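Local atomic coordinates of WGR domain-containing protein (Bacteroides fragilis, PDB entry 2RA8), a protein that is of unknown function but joins a WGR domain to a leucine-rich-repeat domain, an architecture consistent with a role in binding other macromolecules. Residues E222-V228 with L254-V260; V268-F272 with T283-S287. Residues are numbered along the deposited sequence.

Contact 1. Residues E222-V228 with L254-V260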
ATOM      1  N   GLU A 222       6.593  20.392 -18.560  1.00 22.30           N
ATOM      2  CA  GLU A 222       6.791  21.031 -17.258  1.00 20.73           C
ATOM      3  C   GLU A 222       7.286  20.050 -16.215  1.00 15.22           C
ATOM      4  O   GLU A 222       7.895  20.438 -15.217  1.00 24.59           O
ATOM      5  CB  GLU A 222       5.485  21.667 -16.779  1.00 20.48           C
ATOM      6  CG  GLU A 222       4.919  22.699 -17.758  1.00 28.38           C
ATOM      7  CD  GLU A 222       3.746  23.467 -17.186  1.00 35.51           C
ATOM      8  OE1 GLU A 222       2.858  22.832 -16.575  1.00 33.28           O
ATOM      9  OE2 GLU A 222       3.709  24.704 -17.353  1.00 48.01           O
ATOM     10  N   LYS A 223       7.018  18.772 -16.451  1.00 16.85           N
ATOM     11  CA  LYS A 223       7.432  17.706 -15.547  1.00 19.51           C
ATOM     12  C   LYS A 223       7.949  16.497 -16.299  1.00 17.57           C
ATOM     13  O   LYS A 223       7.332  16.040 -17.262  1.00 13.32           O
ATOM     14  CB  LYS A 223       6.259  17.280 -14.651  1.00 23.89           C
ATOM     15  CG  LYS A 223       6.571  16.088 -13.750  1.00 15.11           C
ATOM     16  CD  LYS A 223       5.534  15.899 -12.653  1.00 21.00           C
ATOM     17  CE  LYS A 223       5.860  14.663 -11.819  1.00 37.53           C
ATOM     18  NZ  LYS A 223       4.991  14.543 -10.618  1.00 37.23           N
ATOM     19  N   LEU A 224       9.097  15.991 -15.861  1.00 18.22           N
ATOM     20  CA  LEU A 224       9.719  14.811 -16.452  1.00 24.43           C
ATOM     21  C   LEU A 224      10.274  13.972 -15.349  1.00 21.54           C
ATOM     22  O   LEU A 224      11.155  14.407 -14.619  1.00 16.87           O
ATOM     23  CB  LEU A 224      10.864  15.190 -17.399  1.00 24.84           C
ATOM     24  CG  LEU A 224      11.739  14.036 -17.925  1.00 16.63           C
ATOM     25  CD1 LEU A 224      10.897  13.023 -18.705  1.00 16.25           C
ATOM     26  CD2 LEU A 224      12.841  14.603 -18.822  1.00 25.11           C
ATOM     27  N   VAL A 225       9.746  12.768 -15.212  1.00 19.76           N
ATOM     28  CA  VAL A 225      10.203  11.842 -14.192  1.00 16.43           C
ATOM     29  C   VAL A 225      10.490  10.525 -14.855  1.00 18.82           C
ATOM     30  O   VAL A 225       9.623   9.945 -15.513  1.00 22.40           O
ATOM     31  CB  VAL A 225       9.147  11.640 -13.091  1.00 17.76           C
ATOM     32  CG1 VAL A 225       9.572  10.507 -12.155  1.00 10.66           C
ATOM     33  CG2 VAL A 225       8.998  12.925 -12.285  1.00 16.28           C
ATOM     34  N   LEU A 226      11.724  10.057 -14.696  1.00 22.82           N
ATOM     35  CA  LEU A 226      12.151   8.799 -15.287  1.00 22.84           C
ATOM     36  C   LEU A 226      12.747   7.890 -14.252  1.00 15.76           C
ATOM     37  O   LEU A 226      13.652   8.291 -13.515  1.00 24.42           O
ATOM     38  CB  LEU A 226      13.214   9.043 -16.369  1.00 21.57           C
ATOM     39  CG  LEU A 226      12.867   9.931 -17.572  1.00 24.33           C
ATOM     40  CD1 LEU A 226      14.119  10.146 -18.417  1.00 25.01           C
ATOM     41  CD2 LEU A 226      11.752   9.291 -18.400  1.00 18.50           C
ATOM     42  N   TYR A 227      12.238   6.666 -14.174  1.00 14.81           N
ATOM     43  CA  TYR A 227      12.780   5.671 -13.245  1.00 18.25           C
ATOM     44  C   TYR A 227      13.929   4.977 -13.966  1.00 17.77           C
ATOM     45  O   TYR A 227      13.745   4.440 -15.065  1.00 23.64           O
ATOM     46  CB  TYR A 227      11.704   4.631 -12.866  1.00 13.70           C
ATOM     47  CG  TYR A 227      10.735   5.096 -11.801  1.00 33.57           C
ATOM     48  CD1 TYR A 227       9.992   6.268 -11.963  1.00 15.69           C
ATOM     49  CD2 TYR A 227      10.570   4.366 -10.623  1.00 23.94           C
ATOM     50  CE1 TYR A 227       9.116   6.708 -10.974  1.00 22.51           C
ATOM     51  CE2 TYR A 227       9.696   4.789  -9.629  1.00 15.06           C
ATOM     52  CZ  TYR A 227       8.979   5.959  -9.811  1.00 36.47           C
ATOM     53  OH  TYR A 227       8.149   6.398  -8.815  1.00 26.67           O
ATOM     54  N   VAL A 228      15.117   4.993 -13.364  1.00 26.22           N
ATOM     55  CA  VAL A 228      16.290   4.369 -13.971  1.00 24.01           C
ATOM     56  C   VAL A 228      16.251   2.862 -13.892  1.00 28.60           C
ATOM     57  O   VAL A 228      16.485   2.169 -14.885  1.00 31.80           O
ATOM     58  CB  VAL A 228      17.592   4.847 -13.293  1.00 24.84           C
ATOM     59  CG1 VAL A 228      18.802   4.199 -13.974  1.00 18.49           C
ATOM     60  CG2 VAL A 228      17.690   6.362 -13.370  1.00 23.12           C
ATOM     61  N   LEU A 254      10.409  23.448 -18.212  1.00 18.89           N
ATOM     62  CA  LEU A 254      10.437  22.402 -17.185  1.00 19.64           C
ATOM     63  C   LEU A 254      10.491  22.990 -15.771  1.00 15.78           C
ATOM     64  O   LEU A 254      11.215  23.955 -15.520  1.00 17.99           O
ATOM     65  CB  LEU A 254      11.638  21.485 -17.401  1.00 22.47           C
ATOM     66  CG  LEU A 254      11.536  20.106 -16.741  1.00 25.80           C
ATOM     67  CD1 LEU A 254      10.534  19.243 -17.495  1.00 26.53           C
ATOM     68  CD2 LEU A 254      12.895  19.439 -16.739  1.00 21.91           C
ATOM     69  N   LYS A 255       9.698  22.422 -14.858  1.00 14.16           N
ATOM     70  CA  LYS A 255       9.646  22.868 -13.460  1.00 16.86           C
ATOM     71  C   LYS A 255      10.019  21.740 -12.522  1.00 22.03           C
ATOM     72  O   LYS A 255      10.593  21.966 -11.456  1.00 23.42           O
ATOM     73  CB  LYS A 255       8.236  23.323 -13.074  1.00 19.37           C
ATOM     74  CG  LYS A 255       7.749  24.590 -13.738  1.00 26.59           C
ATOM     75  CD  LYS A 255       6.366  24.973 -13.221  1.00 40.39           C
ATOM     76  CE  LYS A 255       5.835  26.230 -13.903  1.00 40.74           C
ATOM     77  NZ  LYS A 255       5.679  26.049 -15.375  1.00 65.13           N
ATOM     78  N   TRP A 256       9.659  20.521 -12.908  1.00 18.33           N
ATOM     79  CA  TRP A 256       9.943  19.336 -12.105  1.00 22.04           C
ATOM     80  C   TRP A 256      10.744  18.373 -12.938  1.00 10.81           C
ATOM     81  O   TRP A 256      10.310  17.951 -14.010  1.00 18.40           O
ATOM     82  CB  TRP A 256       8.615  18.677 -11.653  1.00 13.73           C
ATOM     83  CG  TRP A 256       8.738  17.459 -10.756  1.00 19.60           C
ATOM     84  CD1 TRP A 256       9.522  16.362 -10.963  1.00 22.65           C
ATOM     85  CD2 TRP A 256       8.002  17.209  -9.550  1.00 20.34           C
ATOM     86  NE1 TRP A 256       9.321  15.435  -9.956  1.00 20.69           N
ATOM     87  CE2 TRP A 256       8.395  15.931  -9.082  1.00 13.83           C
ATOM     88  CE3 TRP A 256       7.056  17.938  -8.823  1.00 27.14           C
ATOM     89  CZ2 TRP A 256       7.863  15.371  -7.917  1.00 24.06           C
ATOM     90  CZ3 TRP A 256       6.530  17.383  -7.663  1.00 31.19           C
ATOM     91  CH2 TRP A 256       6.937  16.110  -7.222  1.00 31.00           C
ATOM     92  N   LEU A 257      11.942  18.044 -12.471  1.00 14.61           N
ATOM     93  CA  LEU A 257      12.797  17.086 -13.163  1.00 20.62           C
ATOM     94  C   LEU A 257      13.195  16.005 -12.194  1.00 19.52           C
ATOM     95  O   LEU A 257      13.590  16.287 -11.059  1.00 23.37           O
ATOM     96  CB  LEU A 257      14.059  17.753 -13.702  1.00 23.35           C
ATOM     97  CG  LEU A 257      15.148  16.826 -14.285  1.00 24.09           C
ATOM     98  CD1 LEU A 257      14.597  15.958 -15.437  1.00 19.99           C
ATOM     99  CD2 LEU A 257      16.296  17.691 -14.776  1.00 24.24           C
ATOM    100  N   GLY A 258      13.091  14.760 -12.641  1.00 23.57           N
ATOM    101  CA  GLY A 258      13.451  13.645 -11.796  1.00 25.16           C
ATOM    102  C   GLY A 258      14.061  12.456 -12.517  1.00 23.73           C
ATOM    103  O   GLY A 258      13.520  11.951 -13.511  1.00 22.72           O
ATOM    104  N   ILE A 259      15.225  12.039 -12.033  1.00 19.61           N
ATOM    105  CA  ILE A 259      15.913  10.863 -12.546  1.00 23.78           C
ATOM    106  C   ILE A 259      15.978  10.135 -11.233  1.00 17.78           C
ATOM    107  O   ILE A 259      16.775  10.470 -10.356  1.00 23.53           O
ATOM    108  CB  ILE A 259      17.321  11.190 -13.085  1.00 28.01           C
ATOM    109  CG1 ILE A 259      17.221  12.204 -14.238  1.00 18.81           C
ATOM    110  CG2 ILE A 259      17.993   9.914 -13.564  1.00 21.84           C
ATOM    111  CD1 ILE A 259      16.315  11.768 -15.372  1.00 17.29           C
ATOM    112  N   VAL A 260      15.110   9.144 -11.094  1.00 18.18           N
ATOM    113  CA  VAL A 260      14.956   8.426  -9.841  1.00 16.25           C
ATOM    114  C   VAL A 260      15.154   6.952  -9.894  1.00 14.27           C
ATOM    115  O   VAL A 260      15.386   6.372 -10.949  1.00 18.10           O
ATOM    116  CB  VAL A 260      13.528   8.668  -9.299  1.00 14.47           C
ATOM    117  CG1 VAL A 260      13.259  10.154  -9.171  1.00 26.29           C
ATOM    118  CG2 VAL A 260      12.501   8.030 -10.247  1.00 19.76           C
TER
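Strands 223-227 and 256-260 run parallel to within 3°, their axes 4.7 Å apart at closest approach. Glu222 O opens the ladder by accepting from both Lys255 N (2.7 Å) and Trp256 N (2.9 Å). From there the bonds alternate: Leu224 N to Trp256 O, Gly258 N to Leu224 O, Leu226 N to Gly258 O, Val260 N to Leu226 O, and finally Val228 N to Val260 O (2.8 Å). These are successive strands of the parallel sheet of a leucine-rich-repeat domain, with strand 197-201 on the far side of 223-227. Leu224, Leu226, Leu257 and Ile259 share one face, where Phe272 and Val268 of helix 265-274 pack on Leu257 and Ile259; Leu226 CD1 meets Ile259 CD1 at 4.1 Å. On the other face Lys223 lies flat over the Trp256 indole, a cation-pi contact with NZ 4.0 Å from the six-membered ring centroid. A CB on Gly258 would lie 3.5 Å from Val225 CG2, a tight fit; that methyl comes within 3.4 Å of Trp256 NE1, which hydrogen-bonds to Asp285. Val260 CG2 sits over the Tyr227 ring, 3.7 Å from its centroid; at the opposite end a 3.1 Å salt bridge joins Glu222 OE2 to Lys255 NZ.

Contact 2. Residues V268-F272 with T283-S287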
ATOM      1  N   VAL A 268      23.223  11.655  -9.832  1.00 28.37           N
ATOM      2  CA  VAL A 268      22.121  12.500 -10.294  1.00 22.32           C
ATOM      3  C   VAL A 268      22.178  13.848  -9.622  1.00 24.42           C
ATOM      4  O   VAL A 268      21.860  14.878 -10.230  1.00 26.08           O
ATOM      5  CB  VAL A 268      20.741  11.805 -10.038  1.00 23.29           C
ATOM      6  CG1 VAL A 268      19.590  12.690 -10.502  1.00 21.26           C
ATOM      7  CG2 VAL A 268      20.697  10.463 -10.769  1.00 17.20           C
ATOM      8  N   VAL A 269      22.604  13.862  -8.365  1.00 28.40           N
ATOM      9  CA  VAL A 269      22.720  15.114  -7.638  1.00 26.09           C
ATOM     10  C   VAL A 269      23.724  15.995  -8.346  1.00 24.02           C
ATOM     11  O   VAL A 269      23.516  17.198  -8.500  1.00 36.01           O
ATOM     12  CB  VAL A 269      23.185  14.878  -6.184  1.00 25.63           C
ATOM     13  CG1 VAL A 269      23.325  16.211  -5.452  1.00 25.54           C
ATOM     14  CG2 VAL A 269      22.202  13.969  -5.467  1.00 26.21           C
ATOM     15  N   GLU A 270      24.823  15.392  -8.789  1.00 30.97           N
ATOM     16  CA  GLU A 270      25.863  16.131  -9.492  1.00 29.72           C
ATOM     17  C   GLU A 270      25.312  16.734 -10.776  1.00 27.70           C
ATOM     18  O   GLU A 270      25.570  17.896 -11.093  1.00 25.83           O
ATOM     19  CB  GLU A 270      27.040  15.202  -9.828  1.00 36.00           C
ATOM     20  CG  GLU A 270      28.235  15.923 -10.429  1.00 49.84           C
ATOM     21  CD  GLU A 270      29.237  14.974 -11.069  1.00 56.98           C
ATOM     22  OE1 GLU A 270      29.707  14.052 -10.370  1.00 66.48           O
ATOM     23  OE2 GLU A 270      29.550  15.156 -12.270  1.00 47.51           O
HETATM   24  N   MSE A 271      24.544  15.943 -11.519  1.00 32.08           N
HETATM   25  CA  MSE A 271      23.958  16.412 -12.772  1.00 32.44           C
HETATM   26  C   MSE A 271      23.142  17.648 -12.559  1.00 36.38           C
HETATM   27  O   MSE A 271      23.246  18.612 -13.325  1.00 36.55           O
HETATM   28  CB  MSE A 271      23.074  15.332 -13.381  1.00 28.68           C
HETATM   29  CG  MSE A 271      23.837  14.088 -13.748  1.00 30.56           C
HETATM   30 SE   MSE A 271      22.750  12.813 -14.696  1.00 48.53          SE
HETATM   31  CE  MSE A 271      24.020  11.375 -14.765  1.00 29.64           C
ATOM     32  N   PHE A 272      22.315  17.630 -11.517  1.00 24.80           N
ATOM     33  CA  PHE A 272      21.487  18.782 -11.201  1.00 27.49           C
ATOM     34  C   PHE A 272      22.345  19.995 -10.945  1.00 32.03           C
ATOM     35  O   PHE A 272      22.194  21.026 -11.603  1.00 32.93           O
ATOM     36  CB  PHE A 272      20.620  18.506  -9.958  1.00 33.15           C
ATOM     37  CG  PHE A 272      19.313  17.821 -10.262  1.00 34.29           C
ATOM     38  CD1 PHE A 272      18.251  18.529 -10.815  1.00 35.97           C
ATOM     39  CD2 PHE A 272      19.147  16.465 -10.008  1.00 19.17           C
ATOM     40  CE1 PHE A 272      17.048  17.891 -11.107  1.00 15.60           C
ATOM     41  CE2 PHE A 272      17.946  15.829 -10.300  1.00 16.21           C
ATOM     42  CZ  PHE A 272      16.902  16.546 -10.849  1.00 26.09           C
ATOM     43  N   THR A 283      11.266  21.930  -8.584  1.00 20.40           N
ATOM     44  CA  THR A 283      11.445  20.655  -7.893  1.00 21.04           C
ATOM     45  C   THR A 283      12.575  19.794  -8.411  1.00 24.87           C
ATOM     46  O   THR A 283      12.694  19.547  -9.609  1.00 26.83           O
ATOM     47  CB  THR A 283      10.134  19.819  -7.954  1.00 24.29           C
ATOM     48  OG1 THR A 283       9.048  20.597  -7.433  1.00 20.43           O
ATOM     49  CG2 THR A 283      10.271  18.526  -7.130  1.00 13.77           C
HETATM   50  N   MSE A 284      13.425  19.345  -7.492  1.00 22.53           N
HETATM   51  CA  MSE A 284      14.535  18.460  -7.814  1.00 24.93           C
HETATM   52  C   MSE A 284      14.081  17.137  -7.239  1.00 24.63           C
HETATM   53  O   MSE A 284      13.881  17.010  -6.038  1.00 25.34           O
HETATM   54  CB  MSE A 284      15.815  18.922  -7.121  1.00 20.36           C
HETATM   55  CG  MSE A 284      17.013  18.030  -7.372  1.00 38.90           C
HETATM   56 SE   MSE A 284      18.557  18.580  -6.331  1.00 45.29          SE
HETATM   57  CE  MSE A 284      19.036  16.879  -5.576  1.00 41.14           C
ATOM     58  N   ASP A 285      13.912  16.151  -8.101  1.00 15.87           N
ATOM     59  CA  ASP A 285      13.416  14.839  -7.703  1.00 21.90           C
ATOM     60  C   ASP A 285      14.524  13.822  -7.779  1.00 22.36           C
ATOM     61  O   ASP A 285      14.969  13.464  -8.864  1.00 18.88           O
ATOM     62  CB  ASP A 285      12.284  14.442  -8.654  1.00 19.58           C
ATOM     63  CG  ASP A 285      11.404  13.323  -8.120  1.00 25.72           C
ATOM     64  OD1 ASP A 285      11.841  12.536  -7.245  1.00 16.32           O
ATOM     65  OD2 ASP A 285      10.260  13.227  -8.608  1.00 24.70           O
ATOM     66  N   ILE A 286      14.983  13.362  -6.620  1.00 25.22           N
ATOM     67  CA  ILE A 286      16.048  12.379  -6.543  1.00 22.08           C
ATOM     68  C   ILE A 286      15.634  11.330  -5.557  1.00 22.97           C
ATOM     69  O   ILE A 286      16.376  10.981  -4.644  1.00 19.76           O
ATOM     70  CB  ILE A 286      17.371  13.023  -6.085  1.00 23.33           C
ATOM     71  CG1 ILE A 286      17.143  13.840  -4.812  1.00 27.62           C
ATOM     72  CG2 ILE A 286      17.919  13.920  -7.197  1.00 16.99           C
ATOM     73  CD1 ILE A 286      18.403  14.089  -4.005  1.00 30.80           C
ATOM     74  N   SER A 287      14.428  10.817  -5.754  1.00 24.64           N
ATOM     75  CA  SER A 287      13.860   9.800  -4.878  1.00 21.27           C
ATOM     76  C   SER A 287      14.039   8.385  -5.353  1.00 22.64           C
ATOM     77  O   SER A 287      14.645   8.127  -6.395  1.00 26.38           O
ATOM     78  CB  SER A 287      12.368  10.065  -4.707  1.00 29.82           C
ATOM     79  OG  SER A 287      11.725  10.079  -5.968  1.00 25.90           O
TER
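Helix 265-274 is the helix of a beta-alpha-beta unit in the leucine-rich-repeat domain, between strands 256-260 and 283-285, and here it packs through apolar side chains against strand 283-285 and Ile286 just after it. The axes of helix segment 268-272 and strand 283-285 come no closer than 10.1 Å and run at 154°, close to antiparallel, as expected when the chain climbs back along the helix before entering the next strand. Val268 starts the contact: its CA-to-CB bond points toward segment 283-287, and CG1 lies 3.9 Å from Ile286 CG2. Val269 is turned sideways, yet its CG2 reaches both Ile286 CD1 (4.1 Å) and the Met284 methyl CE (4.3 Å), while Leu298 and Leu299 of helix 293-300 cover it from the next repeat. Glu270, out of reach of 283-287, forms a salt bridge with Arg243. One turn on from Val268, with Phe272 N bonded to Val268 O at 3.1 Å, Phe272 again points toward segment 283-287 and buries more area than any other residue here. Its CE2 touches Ile286 CG2 at 3.6 Å, and the ring of Phe246 meets it edge-to-face. The selenomethionine Met284 lies across one ring face in a Met-aromatic contact: SE is 4.5 Å from the Phe272 ring centroid, and CG sits almost on the ring normal, 3.5 Å from that centroid.

Overall arrangement
The two contacts lie side by side in the repeat array and share the unit 256-260, 265-274, 283-285; their centres are about 9 Å apart. Helix 265-274 follows strand 256-260 in the chain, and strand 283-285 then lies next to 256-260 in the same parallel sheet. The backbones join directly, with Lys255 O 2.9 Å from Thr283 N, a probable hydrogen bond. On one face of the sheet Trp256 NE1 reaches Asp285 OD2 at 2.8 Å, and Asp285 OD1 goes on to Asn313 of the next strand. On the helix side Phe272 CZ packs 3.3 Å from Leu257 O, and Val268 touches Ile259, so the helix of contact 2 also packs on the 256-260 strand of contact 1.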